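Local structure of tRNA (adenine(58)-N(1))-methyltransferase TrmI (Thermus thermophilus, 2PWY) at residues P177-L188 / E206-F216. The protein catalyses the S-adenosyl-L-methionine-dependent methylation of adenosine 58 in tRNA at N1, and is required for growth at extreme temperatures. Numbering follows the deposited sequence.
Sequences PWKVLEKAALAL and ELVRAAEAHPF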
ATOM      1  N   PRO A 177       9.133  25.240  -2.015  1.00 12.37           N
ATOM      2  CA  PRO A 177       8.503  25.589  -3.286  1.00 12.38           C
ATOM      3  C   PRO A 177       7.590  26.815  -3.204  1.00 12.40           C
ATOM      4  O   PRO A 177       7.381  27.465  -4.213  1.00 11.88           O
ATOM      5  CB  PRO A 177       7.675  24.342  -3.633  1.00 12.01           C
ATOM      6  CG  PRO A 177       7.458  23.656  -2.345  1.00 12.81           C
ATOM      7  CD  PRO A 177       8.697  23.907  -1.546  1.00 13.09           C
ATOM      8  N   TRP A 178       7.059  27.127  -2.020  1.00 12.38           N
ATOM      9  CA  TRP A 178       6.255  28.347  -1.853  1.00 12.31           C
ATOM     10  C   TRP A 178       7.018  29.607  -2.296  1.00 12.71           C
ATOM     11  O   TRP A 178       6.419  30.543  -2.806  1.00 12.93           O
ATOM     12  CB  TRP A 178       5.748  28.505  -0.409  1.00 12.49           C
ATOM     13  CG  TRP A 178       6.706  28.020   0.626  1.00 12.20           C
ATOM     14  CD1 TRP A 178       7.646  28.763   1.304  1.00 12.15           C
ATOM     15  CD2 TRP A 178       6.825  26.678   1.109  1.00 12.10           C
ATOM     16  NE1 TRP A 178       8.342  27.956   2.170  1.00 11.89           N
ATOM     17  CE2 TRP A 178       7.850  26.677   2.086  1.00 12.17           C
ATOM     18  CE3 TRP A 178       6.149  25.478   0.829  1.00 11.30           C
ATOM     19  CZ2 TRP A 178       8.237  25.512   2.767  1.00 13.09           C
ATOM     20  CZ3 TRP A 178       6.533  24.310   1.519  1.00 12.42           C
ATOM     21  CH2 TRP A 178       7.563  24.345   2.475  1.00 12.51           C
ATOM     22  N   LYS A 179       8.339  29.615  -2.109  1.00 12.16           N
ATOM     23  CA  LYS A 179       9.160  30.771  -2.487  1.00 12.26           C
ATOM     24  C   LYS A 179       9.227  31.062  -3.987  1.00 11.79           C
ATOM     25  O   LYS A 179       9.578  32.173  -4.384  1.00 11.44           O
ATOM     26  CB  LYS A 179      10.575  30.631  -1.932  1.00 12.95           C
ATOM     27  CG  LYS A 179      10.656  30.699  -0.420  1.00 14.42           C
ATOM     28  CD  LYS A 179      12.113  30.802   0.024  1.00 19.10           C
ATOM     29  CE  LYS A 179      12.273  30.663   1.523  1.00 21.14           C
ATOM     30  NZ  LYS A 179      11.247  31.394   2.298  1.00 24.39           N
ATOM     31  N   VAL A 180       8.902  30.066  -4.816  1.00 11.45           N
ATOM     32  CA  VAL A 180       9.005  30.199  -6.279  1.00 11.54           C
ATOM     33  C   VAL A 180       7.638  30.229  -6.980  1.00 11.73           C
ATOM     34  O   VAL A 180       7.560  30.212  -8.219  1.00 11.83           O
ATOM     35  CB  VAL A 180       9.943  29.105  -6.918  1.00 11.53           C
ATOM     36  CG1 VAL A 180      11.311  29.126  -6.275  1.00 12.20           C
ATOM     37  CG2 VAL A 180       9.330  27.693  -6.834  1.00 12.33           C
ATOM     38  N   LEU A 181       6.565  30.273  -6.195  1.00 10.78           N
ATOM     39  CA  LEU A 181       5.204  30.222  -6.748  1.00 11.16           C
ATOM     40  C   LEU A 181       4.851  31.466  -7.571  1.00 11.34           C
ATOM     41  O   LEU A 181       4.133  31.382  -8.560  1.00 10.63           O
ATOM     42  CB  LEU A 181       4.168  30.023  -5.647  1.00 11.38           C
ATOM     43  CG  LEU A 181       4.078  28.624  -5.024  1.00 10.80           C
ATOM     44  CD1 LEU A 181       3.002  28.620  -3.948  1.00 11.57           C
ATOM     45  CD2 LEU A 181       3.813  27.525  -6.076  1.00 10.93           C
ATOM     46  N   GLU A 182       5.335  32.624  -7.145  1.00 11.39           N
ATOM     47  CA  GLU A 182       5.117  33.851  -7.910  1.00 12.34           C
ATOM     48  C   GLU A 182       5.731  33.728  -9.324  1.00 11.54           C
ATOM     49  O   GLU A 182       5.070  33.991 -10.337  1.00 11.67           O
ATOM     50  CB  GLU A 182       5.703  35.041  -7.156  1.00 11.89           C
ATOM     51  CG  GLU A 182       5.446  36.389  -7.858  1.00 14.45           C
ATOM     52  CD  GLU A 182       6.033  37.563  -7.094  1.00 16.08           C
ATOM     53  OE1 GLU A 182       5.977  37.573  -5.843  1.00 23.18           O
ATOM     54  OE2 GLU A 182       6.550  38.489  -7.749  1.00 22.32           O
ATOM     55  N   LYS A 183       6.989  33.313  -9.378  1.00 11.15           N
ATOM     56  CA  LYS A 183       7.672  33.120 -10.657  1.00 11.59           C
ATOM     57  C   LYS A 183       7.016  32.008 -11.488  1.00 11.03           C
ATOM     58  O   LYS A 183       6.810  32.168 -12.702  1.00 10.70           O
ATOM     59  CB  LYS A 183       9.157  32.822 -10.423  1.00 11.59           C
ATOM     60  CG  LYS A 183      10.029  32.918 -11.661  1.00 15.11           C
ATOM     61  CD  LYS A 183      10.132  34.343 -12.207  1.00 17.95           C
ATOM     62  CE  LYS A 183      10.820  35.277 -11.227  1.00 19.75           C
ATOM     63  NZ  LYS A 183      11.178  36.585 -11.825  1.00 21.35           N
ATOM     64  N   ALA A 184       6.687  30.885 -10.838  1.00 10.64           N
ATOM     65  CA  ALA A 184       6.001  29.777 -11.528  1.00 10.49           C
ATOM     66  C   ALA A 184       4.638  30.174 -12.091  1.00 10.16           C
ATOM     67  O   ALA A 184       4.306  29.795 -13.209  1.00  9.65           O
ATOM     68  CB  ALA A 184       5.859  28.560 -10.596  1.00 10.76           C
ATOM     69  N   ALA A 185       3.855  30.942 -11.329  1.00  9.73           N
ATOM     70  CA  ALA A 185       2.555  31.415 -11.823  1.00  9.99           C
ATOM     71  C   ALA A 185       2.725  32.313 -13.051  1.00  9.87           C
ATOM     72  O   ALA A 185       1.941  32.249 -13.988  1.00 10.37           O
ATOM     73  CB  ALA A 185       1.793  32.129 -10.736  1.00 10.08           C
ATOM     74  N   LEU A 186       3.759  33.143 -13.043  1.00 10.11           N
ATOM     75  CA  LEU A 186       4.046  33.994 -14.198  1.00 10.49           C
ATOM     76  C   LEU A 186       4.399  33.151 -15.427  1.00 10.14           C
ATOM     77  O   LEU A 186       3.850  33.368 -16.508  1.00 10.20           O
ATOM     78  CB  LEU A 186       5.183  34.963 -13.874  1.00 10.93           C
ATOM     79  CG  LEU A 186       5.586  35.927 -14.992  1.00 12.48           C
ATOM     80  CD1 LEU A 186       4.528  36.986 -15.181  1.00 16.57           C
ATOM     81  CD2 LEU A 186       6.906  36.564 -14.625  1.00 17.06           C
ATOM     82  N   ALA A 187       5.292  32.177 -15.238  1.00  9.68           N
ATOM     83  CA  ALA A 187       5.821  31.350 -16.318  1.00  9.36           C
ATOM     84  C   ALA A 187       4.791  30.422 -16.968  1.00  9.29           C
ATOM     85  O   ALA A 187       4.790  30.241 -18.175  1.00  9.69           O
ATOM     86  CB  ALA A 187       7.030  30.527 -15.807  1.00  9.86           C
ATOM     87  N   LEU A 188       3.923  29.843 -16.147  1.00  9.09           N
ATOM     88  CA  LEU A 188       3.077  28.740 -16.573  1.00  9.43           C
ATOM     89  C   LEU A 188       1.834  29.164 -17.367  1.00 10.21           C
ATOM     90  O   LEU A 188       1.066  30.027 -16.929  1.00 10.22           O
ATOM     91  CB  LEU A 188       2.676  27.924 -15.333  1.00  9.67           C
ATOM     92  CG  LEU A 188       1.862  26.643 -15.544  1.00  8.82           C
ATOM     93  CD1 LEU A 188       2.602  25.664 -16.481  1.00  9.93           C
ATOM     94  CD2 LEU A 188       1.592  26.005 -14.188  1.00  9.32           C
ATOM     95  N   GLU A 206       1.990  23.048   3.911  1.00 10.13           N
ATOM     96  CA  GLU A 206       2.510  24.404   3.770  1.00 11.79           C
ATOM     97  C   GLU A 206       2.365  24.901   2.322  1.00 11.38           C
ATOM     98  O   GLU A 206       1.929  26.037   2.100  1.00 11.50           O
ATOM     99  CB  GLU A 206       3.970  24.506   4.252  1.00 11.92           C
ATOM    100  CG  GLU A 206       4.485  25.946   4.264  1.00 14.06           C
ATOM    101  CD  GLU A 206       5.716  26.159   5.148  1.00 15.02           C
ATOM    102  OE1 GLU A 206       6.185  25.206   5.819  1.00 18.06           O
ATOM    103  OE2 GLU A 206       6.205  27.309   5.170  1.00 21.09           O
ATOM    104  N   LEU A 207       2.714  24.051   1.354  1.00 10.70           N
ATOM    105  CA  LEU A 207       2.583  24.399  -0.065  1.00 10.43           C
ATOM    106  C   LEU A 207       1.115  24.646  -0.457  1.00 10.68           C
ATOM    107  O   LEU A 207       0.800  25.614  -1.163  1.00 10.22           O
ATOM    108  CB  LEU A 207       3.218  23.323  -0.966  1.00 10.86           C
ATOM    109  CG  LEU A 207       3.004  23.508  -2.482  1.00  9.60           C
ATOM    110  CD1 LEU A 207       3.584  24.862  -2.957  1.00 11.33           C
ATOM    111  CD2 LEU A 207       3.651  22.350  -3.240  1.00 10.16           C
ATOM    112  N   VAL A 208       0.228  23.778   0.022  1.00 10.71           N
ATOM    113  CA  VAL A 208      -1.206  23.912  -0.247  1.00 10.76           C
ATOM    114  C   VAL A 208      -1.716  25.263   0.251  1.00 10.94           C
ATOM    115  O   VAL A 208      -2.414  25.966  -0.478  1.00 10.93           O
ATOM    116  CB  VAL A 208      -2.010  22.717   0.348  1.00 11.21           C
ATOM    117  CG1 VAL A 208      -3.522  23.028   0.432  1.00 12.43           C
ATOM    118  CG2 VAL A 208      -1.758  21.468  -0.498  1.00 10.32           C
ATOM    119  N   ARG A 209      -1.328  25.638   1.469  1.00 10.94           N
ATOM    120  CA  ARG A 209      -1.730  26.940   2.028  1.00 11.47           C
ATOM    121  C   ARG A 209      -1.114  28.101   1.246  1.00 11.55           C
ATOM    122  O   ARG A 209      -1.815  29.057   0.899  1.00 12.26           O
ATOM    123  CB  ARG A 209      -1.382  27.025   3.518  1.00 11.51           C
ATOM    124  N   ALA A 210       0.176  28.000   0.923  1.00 11.60           N
ATOM    125  CA  ALA A 210       0.880  29.047   0.167  1.00 11.47           C
ATOM    126  C   ALA A 210       0.282  29.278  -1.225  1.00 11.94           C
ATOM    127  O   ALA A 210       0.207  30.413  -1.689  1.00 12.08           O
ATOM    128  CB  ALA A 210       2.357  28.721   0.060  1.00 11.95           C
ATOM    129  N   ALA A 211      -0.163  28.199  -1.871  1.00 11.94           N
ATOM    130  CA  ALA A 211      -0.733  28.280  -3.220  1.00 12.39           C
ATOM    131  C   ALA A 211      -2.071  29.019  -3.231  1.00 12.54           C
ATOM    132  O   ALA A 211      -2.517  29.477  -4.284  1.00 12.99           O
ATOM    133  CB  ALA A 211      -0.876  26.897  -3.807  1.00 12.24           C
ATOM    134  N   GLU A 212      -2.700  29.144  -2.062  1.00 12.73           N
ATOM    135  CA  GLU A 212      -3.933  29.927  -1.939  1.00 13.61           C
ATOM    136  C   GLU A 212      -3.708  31.441  -2.059  1.00 13.29           C
ATOM    137  O   GLU A 212      -4.674  32.208  -2.097  1.00 13.77           O
ATOM    138  CB  GLU A 212      -4.673  29.563  -0.648  1.00 14.00           C
ATOM    139  CG  GLU A 212      -5.274  28.161  -0.707  1.00 15.04           C
ATOM    140  CD  GLU A 212      -5.718  27.634   0.638  1.00 18.78           C
ATOM    141  OE1 GLU A 212      -5.841  28.437   1.590  1.00 20.99           O
ATOM    142  OE2 GLU A 212      -5.962  26.413   0.725  1.00 19.58           O
ATOM    143  N   ALA A 213      -2.442  31.860  -2.127  1.00 13.14           N
ATOM    144  CA  ALA A 213      -2.089  33.261  -2.358  1.00 12.79           C
ATOM    145  C   ALA A 213      -1.677  33.524  -3.816  1.00 12.56           C
ATOM    146  O   ALA A 213      -1.187  34.612  -4.162  1.00 12.91           O
ATOM    147  CB  ALA A 213      -0.986  33.690  -1.389  1.00 13.49           C
ATOM    148  N   HIS A 214      -1.885  32.526  -4.677  1.00 11.32           N
ATOM    149  CA  HIS A 214      -1.462  32.605  -6.076  1.00 11.16           C
ATOM    150  C   HIS A 214      -2.548  32.068  -7.006  1.00 10.62           C
ATOM    151  O   HIS A 214      -3.456  31.374  -6.543  1.00 11.23           O
ATOM    152  CB  HIS A 214      -0.155  31.823  -6.255  1.00 10.78           C
ATOM    153  CG  HIS A 214       0.963  32.338  -5.408  1.00 12.42           C
ATOM    154  ND1 HIS A 214       1.752  33.403  -5.785  1.00 14.37           N
ATOM    155  CD2 HIS A 214       1.402  31.959  -4.183  1.00 12.55           C
ATOM    156  CE1 HIS A 214       2.634  33.654  -4.836  1.00 14.54           C
ATOM    157  NE2 HIS A 214       2.451  32.786  -3.857  1.00 15.22           N
ATOM    158  N   PRO A 215      -2.479  32.396  -8.320  1.00 10.59           N
ATOM    159  CA  PRO A 215      -3.480  31.864  -9.245  1.00 10.39           C
ATOM    160  C   PRO A 215      -3.284  30.380  -9.612  1.00 10.32           C
ATOM    161  O   PRO A 215      -3.065  30.045 -10.778  1.00  9.88           O
ATOM    162  CB  PRO A 215      -3.350  32.788 -10.474  1.00 10.49           C
ATOM    163  CG  PRO A 215      -1.930  33.217 -10.450  1.00 11.44           C
ATOM    164  CD  PRO A 215      -1.556  33.331  -8.995  1.00 10.78           C
ATOM    165  N   PHE A 216      -3.412  29.516  -8.601  1.00  9.97           N
ATOM    166  CA  PHE A 216      -3.294  28.067  -8.745  1.00 10.69           C
ATOM    167  C   PHE A 216      -4.466  27.404  -8.044  1.00 11.03           C
ATOM    168  O   PHE A 216      -4.912  27.880  -6.996  1.00 11.49           O
ATOM    169  CB  PHE A 216      -2.015  27.564  -8.067  1.00 10.16           C
ATOM    170  CG  PHE A 216      -0.761  27.768  -8.864  1.00 11.25           C
ATOM    171  CD1 PHE A 216      -0.562  27.078 -10.063  1.00 10.07           C
ATOM    172  CD2 PHE A 216       0.248  28.605  -8.391  1.00 10.32           C
ATOM    173  CE1 PHE A 216       0.620  27.258 -10.797  1.00 11.22           C
ATOM    174  CE2 PHE A 216       1.425  28.785  -9.119  1.00 10.73           C
ATOM    175  CZ  PHE A 216       1.608  28.110 -10.322  1.00 10.15           C
TER
HETATM  176  O   HOH W   1       3.805  31.810  -1.671  1.00 27.24           O
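W178 and L207 are where the two backbones come closest, CA to CA 5.7 Å; the axes of the short helices 181-187 and 206-211 are inclined at 60° and come within 12.3 Å. These are neighbouring helices of the Rossmann-like class I methyltransferase fold, packed on one side of its central sheet, where L207 rests on strands 192-198 and 248-254. V180, at the N-cap position of helix 181-187, touches the bound S-adenosyl-L-homocysteine. At the outer end E206 lies flat over the W178 indole: its CG sits 3.7 Å from the six-membered ring's centroid, and the carboxylate plane is 6° from that of the ring, stacked on it. E206 reaches there because its CG is anti to the backbone N (chi1 -173°) and the chain runs on extended. P177 CD lies against the opposite face, near its rim, while W178 CB abuts A210 CB at 3.4 Å. With W178 cut back to an alanine, the E206 side chain would probably lose its stacking surface and a gap would open beside L207. Deeper in, L181 CD1 packs against L207 CD1, A210 and A211, and the F216 ring has L181 O near CE2 and L188 CD2 near CE1, both at its edge and in its plane, with A185 CB 3.7 Å from F216 CE2. L181 CB stands over the centre of the H214 imidazole, and a water in that ring's plane links H214 NE2 (2.8 Å) to W178 O (3.1 Å).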